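Local coordinates for OmpT protein (Vibrio cholerae serotype O1, PDB 6EHE), which probably acts as a porin, a beta barrel that lets ions and small solutes diffuse across the bacterial outer membrane, at residues A45-V50 with N64-V69; F78-T83 with L111-V116; L220-D225 with Q250-G255. All coordinates share one frame; numbering follows the deposited sequence.

Interaction 1: A45-V50 with N64-V69; sequences ALQGKV and NHILGV. With C8E ((hydroxyethyloxy)tri(ethyloxy)octane), chain D.
A45 meets V69 through its backbone. A45 O lies 3.5 Å from V69 CA, a CA-H...O contact. L46 also faces V69, as a non-hydrogen-bonded antiparallel pair. Its CG stands anti to the carbonyl carbon (chi1 -61°), and from there CD2 leans over the gap between the strands to lie 4.3 Å from V69 CG1. Q47 and G68 form a hydrogen-bonded pair, with Q47 N to G68 O and G68 N to Q47 O both at 2.8 Å. The Q47 side chain is extended and passes alongside G68, which has no side chain to block it. Its amide end is held outside the pair: OE1 accepts from K75 NZ and NE2 donates to D35. Q47 O is also approached by L67 CD1, at 3.4 Å. G48 pairs with L67 without hydrogen bonds. The alkyl chain of the detergent C8E runs close over G48, where there is no side chain, with C3 3.7 Å from G48 CA. K49 is hydrogen-bonded to I66: K49 N to I66 O is 3.0 Å and I66 N to K49 O is 2.9 Å. The CB atoms of this pair pack together, and the extended lysine then leads away. V50 closes the segment opposite H65, where its CG2 rests near H65 CB. C8 of C8E, where the alkyl chain joins its ether oxygen, comes to the edge of the H65 ring, 3.2 Å from ND1. The face of L46, V50, H65 and L67 is thus consistent with the lipid side of a porin wall. The two strands form one hairpin of the barrel. Strand 24-39 flanks 45-50, and Q81 and W82 touch I66 and N64.

Interaction 2: F78-T83 with L111-V116; sequences FGKQWT and LHDSQV
W82 has L111 laid over one face of its indole. L111 CD1 sits 3.6 Å above the ring plane, offset toward the rim, in a CH-pi contact with the six-membered ring. L111 CD2 packs on K80 CE at 3.6 Å. K80 CG is anti to the backbone N (chi1 179°), which lays the extended chain along D113, with K80 NZ 3.9 Å from D113 OD1 in a long salt bridge. K80 NZ also bonds V62 O, and D113 OD2 bridges to K139. The F78 ring lies alongside V116, CE2 being 3.6 Å from V116 CG2. G79 and Q115 form one hydrogen-bonded pair, Q81 and H112 another, with a beta bulge between. S114 N donates to H112 ND1 at 2.9 Å, in the plane of the imidazole, whose NE2 is held by Q140 O. Q115 NE2 makes a weak bond to W82 O, 3.3 Å long. F78 and V116 stay in the barrel wall, while 81-82 and 111-112 make a small separate sheet. Helix 84-88 follows 81-82, with T83 at its N-cap, and the chain returns through 111-112. This corresponds to the base of L3, the loop that folds into the barrel of general porins, between the fifth and sixth strands.

Interaction 3: L220-D225 with Q250-G255; sequences LVIDED and QEANTG
The open end of a barrel hairpin is joined here, where I222 faces A252 near the start of strand 221-236 and the end of strand 239-252. The two short segments run antiparallel at 160°. D223 and E251 are the hydrogen-bonded pair. D223 N to E251 O is 2.9 Å, and E251 N to D223 O is 2.8 Å. Beyond A252 the strand gives way to a type I turn, A252 to G255, closed by G255 N to A252 O. N253 still holds on to V221 from within this turn. Its N donates to V221 O at 2.8 Å. Its CG lies between the backbone N and the carbonyl carbon (chi1 66°), which folds the amide back so that OD1 receives V221 N at 3.0 Å. That donor comes from above the amide carbonyl plane, not from a lone-pair direction. N253 ND2 donates to P219 O, so both polar atoms of the amide have a partner. The apolar contacts are light. I222 CG1 reaches A252 CB at 4.1 Å and I222 CG2 reaches Q250 CB at 4.0 Å. L220 CD1 sits by the turn, 4.0 Å from T254 CG2. E224 and Q250 run side by side, with their carboxylate and amide planes 39° apart. E224 OE2 has its salt bridge with R103, which is consistent with this face looking into the barrel, where R103 belongs to the long connection between helix 84-88 and strand 111-112. On the other face D223 lies close to E212, acid to acid, which may raise the pKa of one of them. Strand 202-215 flanks 220-225 through L213 and A211. Strand 257-272 follows the turn and takes up Q250 through E258.

Interactions 1 and 3 are surface contacts, each joining neighbouring strands of a barrel hairpin, on opposite sides of the chain's centre, about 39 Å between centres. Interaction 2 is partly buried and nearer the centre. It begins in the same wall but leaves it for the small two-stranded sheet. It touches interaction 1 directly: backbone atoms of H65 and L67 probably bond to K80 and F78, so 64-69 has 45-50 on one flank and 78-80 on the other. Regular backbone pairing and a detergent chain mark interaction 1. Interaction 2 mixes a bulge, an indole face and glutamine amides. Interaction 3, at a turn, is more polar, with acidic residues and an asparagine bond.

Interaction 1: A45-V50 with N64-V69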
ATOM      1  N   ALA A  45     -11.779  24.730   3.138  1.00 49.22           N
ATOM      2  CA  ALA A  45     -12.781  23.787   2.671  1.00 44.39           C
ATOM      3  C   ALA A  45     -12.803  22.584   3.603  1.00 41.75           C
ATOM      4  O   ALA A  45     -11.818  22.291   4.280  1.00 43.27           O
ATOM      5  CB  ALA A  45     -12.501  23.350   1.237  1.00 44.84           C
ATOM      6  N   LEU A  46     -13.942  21.914   3.659  1.00 41.80           N
ATOM      7  CA  LEU A  46     -14.143  20.733   4.478  1.00 40.30           C
ATOM      8  C   LEU A  46     -14.453  19.559   3.572  1.00 41.26           C
ATOM      9  O   LEU A  46     -15.034  19.723   2.501  1.00 47.52           O
ATOM     10  CB  LEU A  46     -15.289  20.914   5.469  1.00 36.49           C
ATOM     11  CG  LEU A  46     -15.082  22.041   6.465  1.00 43.01           C
ATOM     12  CD1 LEU A  46     -16.342  22.297   7.302  1.00 41.97           C
ATOM     13  CD2 LEU A  46     -13.908  21.709   7.345  1.00 44.15           C
ATOM     14  N   GLN A  47     -14.059  18.373   4.007  1.00 39.75           N
ATOM     15  CA  GLN A  47     -14.336  17.149   3.278  1.00 40.03           C
ATOM     16  C   GLN A  47     -14.865  16.115   4.247  1.00 37.47           C
ATOM     17  O   GLN A  47     -14.366  15.984   5.363  1.00 42.44           O
ATOM     18  CB  GLN A  47     -13.096  16.586   2.574  1.00 44.49           C
ATOM     19  CG  GLN A  47     -13.357  15.245   1.860  1.00 42.74           C
ATOM     20  CD  GLN A  47     -12.079  14.609   1.356  1.00 48.98           C
ATOM     21  OE1 GLN A  47     -10.994  14.891   1.875  1.00 43.75           O
ATOM     22  NE2 GLN A  47     -12.192  13.752   0.330  1.00 49.13           N
ATOM     23  N   GLY A  48     -15.890  15.409   3.818  1.00 40.56           N
ATOM     24  CA  GLY A  48     -16.319  14.204   4.483  1.00 37.12           C
ATOM     25  C   GLY A  48     -16.375  13.108   3.449  1.00 38.69           C
ATOM     26  O   GLY A  48     -17.094  13.221   2.453  1.00 37.38           O
ATOM     27  N   LYS A  49     -15.600  12.051   3.656  1.00 39.68           N
ATOM     28  CA  LYS A  49     -15.542  10.962   2.693  1.00 34.48           C
ATOM     29  C   LYS A  49     -15.749   9.663   3.437  1.00 35.45           C
ATOM     30  O   LYS A  49     -15.175   9.468   4.510  1.00 40.33           O
ATOM     31  CB  LYS A  49     -14.195  10.957   1.972  1.00 37.43           C
ATOM     32  CG  LYS A  49     -14.069   9.981   0.835  1.00 41.82           C
ATOM     33  CD  LYS A  49     -12.753  10.213   0.096  1.00 40.65           C
ATOM     34  CE  LYS A  49     -12.558   9.183  -1.014  1.00 40.38           C
ATOM     35  NZ  LYS A  49     -11.406   9.536  -1.901  1.00 52.60           N
ATOM     36  N   VAL A  50     -16.582   8.785   2.902  1.00 34.27           N
ATOM     37  CA  VAL A  50     -16.728   7.458   3.482  1.00 34.09           C
ATOM     38  C   VAL A  50     -16.702   6.428   2.363  1.00 38.22           C
ATOM     39  O   VAL A  50     -17.298   6.632   1.299  1.00 44.40           O
ATOM     40  CB  VAL A  50     -17.999   7.342   4.354  1.00 40.92           C
ATOM     41  CG1 VAL A  50     -19.250   7.306   3.507  1.00 42.84           C
ATOM     42  CG2 VAL A  50     -17.918   6.104   5.229  1.00 41.42           C
ATOM     43  N   ASN A  64     -12.796   3.188   4.757  1.00 42.92           N
ATOM     44  CA  ASN A  64     -12.218   4.505   5.044  1.00 37.85           C
ATOM     45  C   ASN A  64     -13.311   5.447   5.545  1.00 38.89           C
ATOM     46  O   ASN A  64     -14.436   5.407   5.048  1.00 38.29           O
ATOM     47  CB  ASN A  64     -11.579   5.115   3.784  1.00 43.44           C
ATOM     48  CG  ASN A  64     -10.094   4.774   3.615  1.00 46.04           C
ATOM     49  OD1 ASN A  64      -9.280   5.664   3.377  1.00 44.55           O
ATOM     50  ND2 ASN A  64      -9.742   3.499   3.732  1.00 48.25           N
ATOM     51  N   HIS A  65     -12.983   6.303   6.512  1.00 36.87           N
ATOM     52  CA  HIS A  65     -13.862   7.429   6.818  1.00 37.51           C
ATOM     53  C   HIS A  65     -12.994   8.585   7.258  1.00 37.55           C
ATOM     54  O   HIS A  65     -12.168   8.438   8.166  1.00 38.42           O
ATOM     55  CB  HIS A  65     -14.928   7.116   7.883  1.00 35.62           C
ATOM     56  CG  HIS A  65     -14.375   6.721   9.217  1.00 38.65           C
ATOM     57  ND1 HIS A  65     -13.889   7.639  10.121  1.00 41.88           N
ATOM     58  CD2 HIS A  65     -14.258   5.505   9.812  1.00 37.11           C
ATOM     59  CE1 HIS A  65     -13.487   7.011  11.217  1.00 43.08           C
ATOM     60  NE2 HIS A  65     -13.704   5.714  11.055  1.00 44.21           N
ATOM     61  N   ILE A  66     -13.210   9.730   6.619  1.00 33.79           N
ATOM     62  CA  ILE A  66     -12.257  10.828   6.607  1.00 34.08           C
ATOM     63  C   ILE A  66     -12.984  12.142   6.807  1.00 37.79           C
ATOM     64  O   ILE A  66     -13.954  12.436   6.094  1.00 40.41           O
ATOM     65  CB  ILE A  66     -11.518  10.890   5.263  1.00 37.06           C
ATOM     66  CG1 ILE A  66     -10.732   9.591   5.018  1.00 38.05           C
ATOM     67  CG2 ILE A  66     -10.686  12.161   5.221  1.00 38.38           C
ATOM     68  CD1 ILE A  66     -10.209   9.408   3.602  1.00 31.23           C
ATOM     69  N   LEU A  67     -12.489  12.948   7.725  1.00 37.13           N
ATOM     70  CA  LEU A  67     -12.808  14.368   7.777  1.00 42.16           C
ATOM     71  C   LEU A  67     -11.568  15.150   7.352  1.00 42.92           C
ATOM     72  O   LEU A  67     -10.501  15.021   7.967  1.00 40.19           O
ATOM     73  CB  LEU A  67     -13.265  14.789   9.174  1.00 43.30           C
ATOM     74  CG  LEU A  67     -13.190  16.322   9.340  1.00 58.18           C
ATOM     75  CD1 LEU A  67     -14.306  17.076   8.586  1.00 49.56           C
ATOM     76  CD2 LEU A  67     -13.134  16.760  10.811  1.00 55.21           C
ATOM     77  N   GLY A  68     -11.697  15.932   6.289  1.00 40.72           N
ATOM     78  CA  GLY A  68     -10.589  16.687   5.733  1.00 38.81           C
ATOM     79  C   GLY A  68     -10.812  18.194   5.925  1.00 44.86           C
ATOM     80  O   GLY A  68     -11.931  18.677   5.805  1.00 51.22           O
ATOM     81  N   VAL A  69      -9.734  18.892   6.210  1.00 45.89           N
ATOM     82  CA  VAL A  69      -9.727  20.339   6.333  1.00 41.45           C
ATOM     83  C   VAL A  69      -8.667  20.830   5.356  1.00 40.51           C
ATOM     84  O   VAL A  69      -7.485  20.542   5.544  1.00 39.14           O
ATOM     85  CB  VAL A  69      -9.397  20.774   7.764  1.00 42.98           C
ATOM     86  CG1 VAL A  69      -9.665  22.243   7.956  1.00 42.52           C
ATOM     87  CG2 VAL A  69     -10.178  19.928   8.771  1.00 39.66           C
TER
HETATM   88  C1  C8E D 403     -20.074  11.703   4.305  1.00 38.87           C
HETATM   89  C2  C8E D 403     -19.282  11.052   5.455  1.00 38.79           C
HETATM   90  C3  C8E D 403     -18.604  12.017   6.433  1.00 42.86           C
HETATM   91  C4  C8E D 403     -17.383  11.407   7.143  1.00 42.72           C
HETATM   92  C5  C8E D 403     -17.281  11.738   8.642  1.00 42.59           C
HETATM   93  C6  C8E D 403     -16.451  10.680   9.382  1.00 45.76           C
HETATM   94  C7  C8E D 403     -15.830  11.194  10.691  1.00 48.65           C
HETATM   95  C8  C8E D 403     -14.372  10.725  10.851  1.00 55.28           C
HETATM   96  O9  C8E D 403     -14.057  10.393  12.199  1.00 64.60           O

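Interaction 2: F78-T83 with L111-V116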
ATOM      1  N   PHE A  78      -8.382  13.479   8.996  1.00 31.32           N
ATOM      2  CA  PHE A  78      -8.538  12.737  10.235  1.00 32.19           C
ATOM      3  C   PHE A  78      -9.422  11.529   9.998  1.00 36.15           C
ATOM      4  O   PHE A  78     -10.391  11.606   9.236  1.00 36.42           O
ATOM      5  CB  PHE A  78      -9.178  13.602  11.314  1.00 33.12           C
ATOM      6  CG  PHE A  78      -8.473  14.894  11.522  1.00 39.39           C
ATOM      7  CD1 PHE A  78      -8.733  15.986  10.703  1.00 43.34           C
ATOM      8  CD2 PHE A  78      -7.540  15.022  12.518  1.00 32.32           C
ATOM      9  CE1 PHE A  78      -8.070  17.179  10.883  1.00 35.69           C
ATOM     10  CE2 PHE A  78      -6.886  16.210  12.694  1.00 40.05           C
ATOM     11  CZ  PHE A  78      -7.153  17.291  11.868  1.00 35.77           C
ATOM     12  N   GLY A  79      -9.092  10.416  10.665  1.00 33.62           N
ATOM     13  CA  GLY A  79     -10.002   9.292  10.676  1.00 31.74           C
ATOM     14  C   GLY A  79      -9.310   8.025  10.238  1.00 35.36           C
ATOM     15  O   GLY A  79      -8.083   7.903  10.316  1.00 34.02           O
ATOM     16  N   LYS A  80     -10.123   7.065   9.809  1.00 37.57           N
ATOM     17  CA  LYS A  80      -9.626   5.772   9.356  1.00 38.20           C
ATOM     18  C   LYS A  80      -9.202   5.905   7.900  1.00 38.99           C
ATOM     19  O   LYS A  80     -10.035   6.226   7.038  1.00 39.29           O
ATOM     20  CB  LYS A  80     -10.706   4.699   9.506  1.00 38.69           C
ATOM     21  CG  LYS A  80     -10.273   3.329   9.033  1.00 39.28           C
ATOM     22  CD  LYS A  80     -11.411   2.305   9.190  1.00 38.30           C
ATOM     23  CE  LYS A  80     -10.979   0.947   8.724  1.00 41.42           C
ATOM     24  NZ  LYS A  80     -11.962  -0.107   9.055  1.00 49.74           N
ATOM     25  N   GLN A  81      -7.912   5.679   7.638  1.00 36.45           N
ATOM     26  CA  GLN A  81      -7.271   6.074   6.396  1.00 36.16           C
ATOM     27  C   GLN A  81      -6.140   5.115   6.064  1.00 37.44           C
ATOM     28  O   GLN A  81      -5.563   4.473   6.945  1.00 36.84           O
ATOM     29  CB  GLN A  81      -6.690   7.488   6.479  1.00 35.73           C
ATOM     30  CG  GLN A  81      -7.630   8.559   6.990  1.00 30.61           C
ATOM     31  CD  GLN A  81      -6.946   9.895   7.163  1.00 33.32           C
ATOM     32  OE1 GLN A  81      -6.661  10.590   6.191  1.00 37.76           O
ATOM     33  NE2 GLN A  81      -6.697  10.275   8.403  1.00 33.13           N
ATOM     34  N   TRP A  82      -5.824   5.031   4.773  1.00 35.06           N
ATOM     35  CA  TRP A  82      -4.562   4.425   4.379  1.00 34.72           C
ATOM     36  C   TRP A  82      -3.408   5.248   4.935  1.00 34.37           C
ATOM     37  O   TRP A  82      -3.530   6.455   5.156  1.00 32.41           O
ATOM     38  CB  TRP A  82      -4.450   4.341   2.864  1.00 39.04           C
ATOM     39  CG  TRP A  82      -5.620   3.686   2.233  1.00 41.72           C
ATOM     40  CD1 TRP A  82      -6.623   4.286   1.510  1.00 38.51           C
ATOM     41  CD2 TRP A  82      -5.928   2.294   2.275  1.00 41.51           C
ATOM     42  NE1 TRP A  82      -7.530   3.333   1.090  1.00 39.62           N
ATOM     43  CE2 TRP A  82      -7.123   2.106   1.548  1.00 44.24           C
ATOM     44  CE3 TRP A  82      -5.304   1.186   2.852  1.00 44.25           C
ATOM     45  CZ2 TRP A  82      -7.703   0.859   1.391  1.00 47.74           C
ATOM     46  CZ3 TRP A  82      -5.886  -0.065   2.690  1.00 50.12           C
ATOM     47  CH2 TRP A  82      -7.080  -0.211   1.972  1.00 51.06           C
ATOM     48  N   THR A  83      -2.283   4.584   5.177  1.00 31.79           N
ATOM     49  CA  THR A  83      -1.125   5.290   5.682  1.00 29.87           C
ATOM     50  C   THR A  83      -0.545   6.206   4.607  1.00 31.05           C
ATOM     51  O   THR A  83      -0.679   5.960   3.410  1.00 35.18           O
ATOM     52  CB  THR A  83      -0.053   4.305   6.144  1.00 35.95           C
ATOM     53  OG1 THR A  83       0.388   3.540   5.017  1.00 30.55           O
ATOM     54  CG2 THR A  83      -0.568   3.380   7.259  1.00 31.82           C
ATOM     55  N   LEU A 111      -3.034   0.502   6.857  1.00 39.10           N
ATOM     56  CA  LEU A 111      -4.248   1.097   7.402  1.00 34.31           C
ATOM     57  C   LEU A 111      -4.037   1.458   8.864  1.00 43.14           C
ATOM     58  O   LEU A 111      -3.406   0.698   9.601  1.00 49.20           O
ATOM     59  CB  LEU A 111      -5.423   0.125   7.286  1.00 36.17           C
ATOM     60  CG  LEU A 111      -6.814   0.753   7.299  1.00 47.47           C
ATOM     61  CD1 LEU A 111      -6.981   1.635   6.074  1.00 44.74           C
ATOM     62  CD2 LEU A 111      -7.885  -0.305   7.316  1.00 43.15           C
ATOM     63  N   HIS A 112      -4.572   2.609   9.282  1.00 36.81           N
ATOM     64  CA  HIS A 112      -4.678   2.955  10.688  1.00 35.46           C
ATOM     65  C   HIS A 112      -6.006   3.656  10.913  1.00 42.10           C
ATOM     66  O   HIS A 112      -6.326   4.616  10.203  1.00 41.68           O
ATOM     67  CB  HIS A 112      -3.524   3.845  11.140  1.00 37.61           C
ATOM     68  CG  HIS A 112      -3.477   4.057  12.616  1.00 37.10           C
ATOM     69  ND1 HIS A 112      -4.471   4.721  13.305  1.00 39.73           N
ATOM     70  CD2 HIS A 112      -2.562   3.677  13.542  1.00 38.58           C
ATOM     71  CE1 HIS A 112      -4.165   4.746  14.592  1.00 43.58           C
ATOM     72  NE2 HIS A 112      -3.010   4.125  14.762  1.00 36.69           N
ATOM     73  N   ASP A 113      -6.762   3.193  11.916  1.00 42.53           N
ATOM     74  CA  ASP A 113      -8.151   3.607  12.084  1.00 37.69           C
ATOM     75  C   ASP A 113      -8.304   5.017  12.614  1.00 36.41           C
ATOM     76  O   ASP A 113      -9.422   5.527  12.620  1.00 38.86           O
ATOM     77  CB  ASP A 113      -8.880   2.664  13.029  1.00 41.23           C
ATOM     78  CG  ASP A 113      -8.985   1.253  12.483  1.00 45.92           C
ATOM     79  OD1 ASP A 113      -8.900   1.072  11.253  1.00 42.84           O
ATOM     80  OD2 ASP A 113      -9.159   0.317  13.289  1.00 60.54           O
ATOM     81  N   SER A 114      -7.228   5.662  13.056  1.00 38.72           N
ATOM     82  CA  SER A 114      -7.392   6.976  13.666  1.00 41.88           C
ATOM     83  C   SER A 114      -6.082   7.760  13.494  1.00 40.77           C
ATOM     84  O   SER A 114      -5.264   7.906  14.411  1.00 44.07           O
ATOM     85  CB  SER A 114      -7.796   6.843  15.134  1.00 45.04           C
ATOM     86  OG  SER A 114      -7.802   8.103  15.776  1.00 54.21           O
ATOM     87  N   GLN A 115      -5.862   8.263  12.284  1.00 33.52           N
ATOM     88  CA  GLN A 115      -4.694   9.088  12.024  1.00 38.55           C
ATOM     89  C   GLN A 115      -5.109  10.495  11.683  1.00 33.63           C
ATOM     90  O   GLN A 115      -6.214  10.748  11.193  1.00 32.94           O
ATOM     91  CB  GLN A 115      -3.834   8.620  10.836  1.00 35.00           C
ATOM     92  CG  GLN A 115      -3.830   7.192  10.517  1.00 36.73           C
ATOM     93  CD  GLN A 115      -3.120   6.931   9.205  1.00 34.22           C
ATOM     94  OE1 GLN A 115      -2.056   7.508   8.908  1.00 31.77           O
ATOM     95  NE2 GLN A 115      -3.700   6.055   8.410  1.00 34.57           N
ATOM     96  N   VAL A 116      -4.148  11.386  11.859  1.00 32.43           N
ATOM     97  CA  VAL A 116      -4.156  12.680  11.197  1.00 39.49           C
ATOM     98  C   VAL A 116      -3.029  12.653  10.166  1.00 35.46           C
ATOM     99  O   VAL A 116      -1.877  12.325  10.485  1.00 36.80           O
ATOM    100  CB  VAL A 116      -3.995  13.849  12.185  1.00 34.15           C
ATOM    101  CG1 VAL A 116      -2.864  13.593  13.127  1.00 32.52           C
ATOM    102  CG2 VAL A 116      -3.716  15.119  11.418  1.00 37.06           C
TER

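Interaction 3: L220-D225 with Q250-G255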
ATOM      1  N   LEU A 220      14.708 -10.548  19.727  1.00 40.85           N
ATOM      2  CA  LEU A 220      14.726 -10.680  18.273  1.00 40.58           C
ATOM      3  C   LEU A 220      14.771  -9.323  17.579  1.00 38.93           C
ATOM      4  O   LEU A 220      14.122  -8.368  17.996  1.00 38.48           O
ATOM      5  CB  LEU A 220      13.506 -11.460  17.802  1.00 41.52           C
ATOM      6  CG  LEU A 220      13.377 -11.717  16.300  1.00 42.35           C
ATOM      7  CD1 LEU A 220      14.639 -12.300  15.713  1.00 38.73           C
ATOM      8  CD2 LEU A 220      12.198 -12.633  16.051  1.00 48.96           C
ATOM      9  N   VAL A 221      15.567  -9.240  16.524  1.00 39.21           N
ATOM     10  CA  VAL A 221      15.658  -8.055  15.682  1.00 40.70           C
ATOM     11  C   VAL A 221      15.883  -8.548  14.268  1.00 39.85           C
ATOM     12  O   VAL A 221      16.769  -9.375  14.038  1.00 42.10           O
ATOM     13  CB  VAL A 221      16.802  -7.096  16.087  1.00 39.99           C
ATOM     14  CG1 VAL A 221      16.803  -5.848  15.179  1.00 38.11           C
ATOM     15  CG2 VAL A 221      16.677  -6.660  17.557  1.00 43.20           C
ATOM     16  N   ILE A 222      15.080  -8.061  13.326  1.00 34.75           N
ATOM     17  CA  ILE A 222      15.158  -8.459  11.929  1.00 35.35           C
ATOM     18  C   ILE A 222      15.368  -7.216  11.081  1.00 35.77           C
ATOM     19  O   ILE A 222      14.588  -6.265  11.168  1.00 34.72           O
ATOM     20  CB  ILE A 222      13.898  -9.221  11.506  1.00 37.84           C
ATOM     21  CG1 ILE A 222      13.842 -10.523  12.285  1.00 38.00           C
ATOM     22  CG2 ILE A 222      13.856  -9.473  10.007  1.00 35.47           C
ATOM     23  CD1 ILE A 222      12.602 -11.285  12.047  1.00 41.53           C
ATOM     24  N   ASP A 223      16.444  -7.203  10.301  1.00 36.36           N
ATOM     25  CA  ASP A 223      16.700  -6.132   9.349  1.00 36.94           C
ATOM     26  C   ASP A 223      16.304  -6.618   7.964  1.00 37.77           C
ATOM     27  O   ASP A 223      16.488  -7.789   7.643  1.00 41.06           O
ATOM     28  CB  ASP A 223      18.176  -5.730   9.355  1.00 38.28           C
ATOM     29  CG  ASP A 223      18.680  -5.392  10.738  1.00 41.29           C
ATOM     30  OD1 ASP A 223      18.442  -4.260  11.199  1.00 44.34           O
ATOM     31  OD2 ASP A 223      19.296  -6.281  11.373  1.00 58.02           O
ATOM     32  N   GLU A 224      15.757  -5.724   7.151  1.00 36.90           N
ATOM     33  CA  GLU A 224      15.271  -6.056   5.817  1.00 39.78           C
ATOM     34  C   GLU A 224      15.805  -5.021   4.852  1.00 38.67           C
ATOM     35  O   GLU A 224      15.715  -3.819   5.121  1.00 42.48           O
ATOM     36  CB  GLU A 224      13.747  -6.044   5.735  1.00 35.87           C
ATOM     37  CG  GLU A 224      13.015  -6.730   6.860  1.00 37.55           C
ATOM     38  CD  GLU A 224      11.520  -6.793   6.587  1.00 41.94           C
ATOM     39  OE1 GLU A 224      10.894  -5.722   6.426  1.00 46.39           O
ATOM     40  OE2 GLU A 224      10.965  -7.911   6.482  1.00 48.40           O
ATOM     41  N   ASP A 225      16.341  -5.480   3.735  1.00 35.97           N
ATOM     42  CA  ASP A 225      16.742  -4.579   2.673  1.00 33.03           C
ATOM     43  C   ASP A 225      16.056  -5.054   1.417  1.00 34.91           C
ATOM     44  O   ASP A 225      16.078  -6.249   1.112  1.00 40.82           O
ATOM     45  CB  ASP A 225      18.256  -4.552   2.495  1.00 43.12           C
ATOM     46  CG  ASP A 225      18.938  -3.891   3.644  1.00 51.39           C
ATOM     47  OD1 ASP A 225      19.050  -2.642   3.614  1.00 58.31           O
ATOM     48  OD2 ASP A 225      19.306  -4.617   4.601  1.00 51.63           O
ATOM     49  N   GLN A 250      16.106 -10.547   4.544  1.00 37.42           N
ATOM     50  CA  GLN A 250      15.875 -10.369   5.963  1.00 39.97           C
ATOM     51  C   GLN A 250      17.000 -11.076   6.691  1.00 42.44           C
ATOM     52  O   GLN A 250      17.374 -12.200   6.333  1.00 50.10           O
ATOM     53  CB  GLN A 250      14.506 -10.933   6.366  1.00 40.18           C
ATOM     54  CG  GLN A 250      13.449 -10.770   5.244  1.00 45.28           C
ATOM     55  CD  GLN A 250      12.113 -11.442   5.535  1.00 46.65           C
ATOM     56  OE1 GLN A 250      11.220 -10.836   6.143  1.00 50.75           O
ATOM     57  NE2 GLN A 250      11.961 -12.690   5.090  1.00 51.22           N
ATOM     58  N   GLU A 251      17.561 -10.402   7.681  1.00 37.97           N
ATOM     59  CA  GLU A 251      18.665 -10.930   8.457  1.00 43.43           C
ATOM     60  C   GLU A 251      18.284 -10.756   9.908  1.00 40.70           C
ATOM     61  O   GLU A 251      18.051  -9.630  10.353  1.00 44.68           O
ATOM     62  CB  GLU A 251      19.971 -10.215   8.115  1.00 40.42           C
ATOM     63  CG  GLU A 251      20.367 -10.426   6.663  1.00 47.99           C
ATOM     64  CD  GLU A 251      21.779  -9.928   6.374  1.00 68.30           C
ATOM     65  OE1 GLU A 251      22.284  -9.118   7.187  1.00 64.79           O
ATOM     66  OE2 GLU A 251      22.380 -10.350   5.348  1.00 67.87           O
ATOM     67  N   ALA A 252      18.139 -11.870  10.611  1.00 46.33           N
ATOM     68  CA  ALA A 252      17.789 -11.863  12.018  1.00 41.94           C
ATOM     69  C   ALA A 252      19.056 -11.778  12.855  1.00 42.83           C
ATOM     70  O   ALA A 252      20.104 -12.302  12.480  1.00 44.46           O
ATOM     71  CB  ALA A 252      17.000 -13.118  12.367  1.00 44.68           C
ATOM     72  N   ASN A 253      18.957 -11.088  13.987  1.00 40.10           N
ATOM     73  CA  ASN A 253      20.115 -10.933  14.847  1.00 45.17           C
ATOM     74  C   ASN A 253      20.564 -12.264  15.429  1.00 52.30           C
ATOM     75  O   ASN A 253      21.689 -12.362  15.931  1.00 51.51           O
ATOM     76  CB  ASN A 253      19.813  -9.955  15.973  1.00 40.16           C
ATOM     77  CG  ASN A 253      18.776 -10.477  16.918  1.00 40.79           C
ATOM     78  OD1 ASN A 253      17.840 -11.166  16.510  1.00 39.42           O
ATOM     79  ND2 ASN A 253      18.930 -10.156  18.199  1.00 40.89           N
ATOM     80  N   THR A 254      19.705 -13.281  15.379  1.00 56.60           N
ATOM     81  CA  THR A 254      20.046 -14.649  15.748  1.00 51.91           C
ATOM     82  C   THR A 254      20.824 -15.384  14.666  1.00 56.15           C
ATOM     83  O   THR A 254      21.149 -16.556  14.866  1.00 64.38           O
ATOM     84  CB  THR A 254      18.780 -15.446  16.044  1.00 50.29           C
ATOM     85  OG1 THR A 254      18.261 -15.923  14.802  1.00 57.38           O
ATOM     86  CG2 THR A 254      17.721 -14.568  16.716  1.00 48.02           C
ATOM     87  N   GLY A 255      21.105 -14.759  13.518  1.00 57.80           N
ATOM     88  CA  GLY A 255      21.894 -15.374  12.469  1.00 48.31           C
ATOM     89  C   GLY A 255      21.099 -15.969  11.328  1.00 50.27           C
ATOM     90  O   GLY A 255      21.669 -16.202  10.254  1.00 55.23           O
TER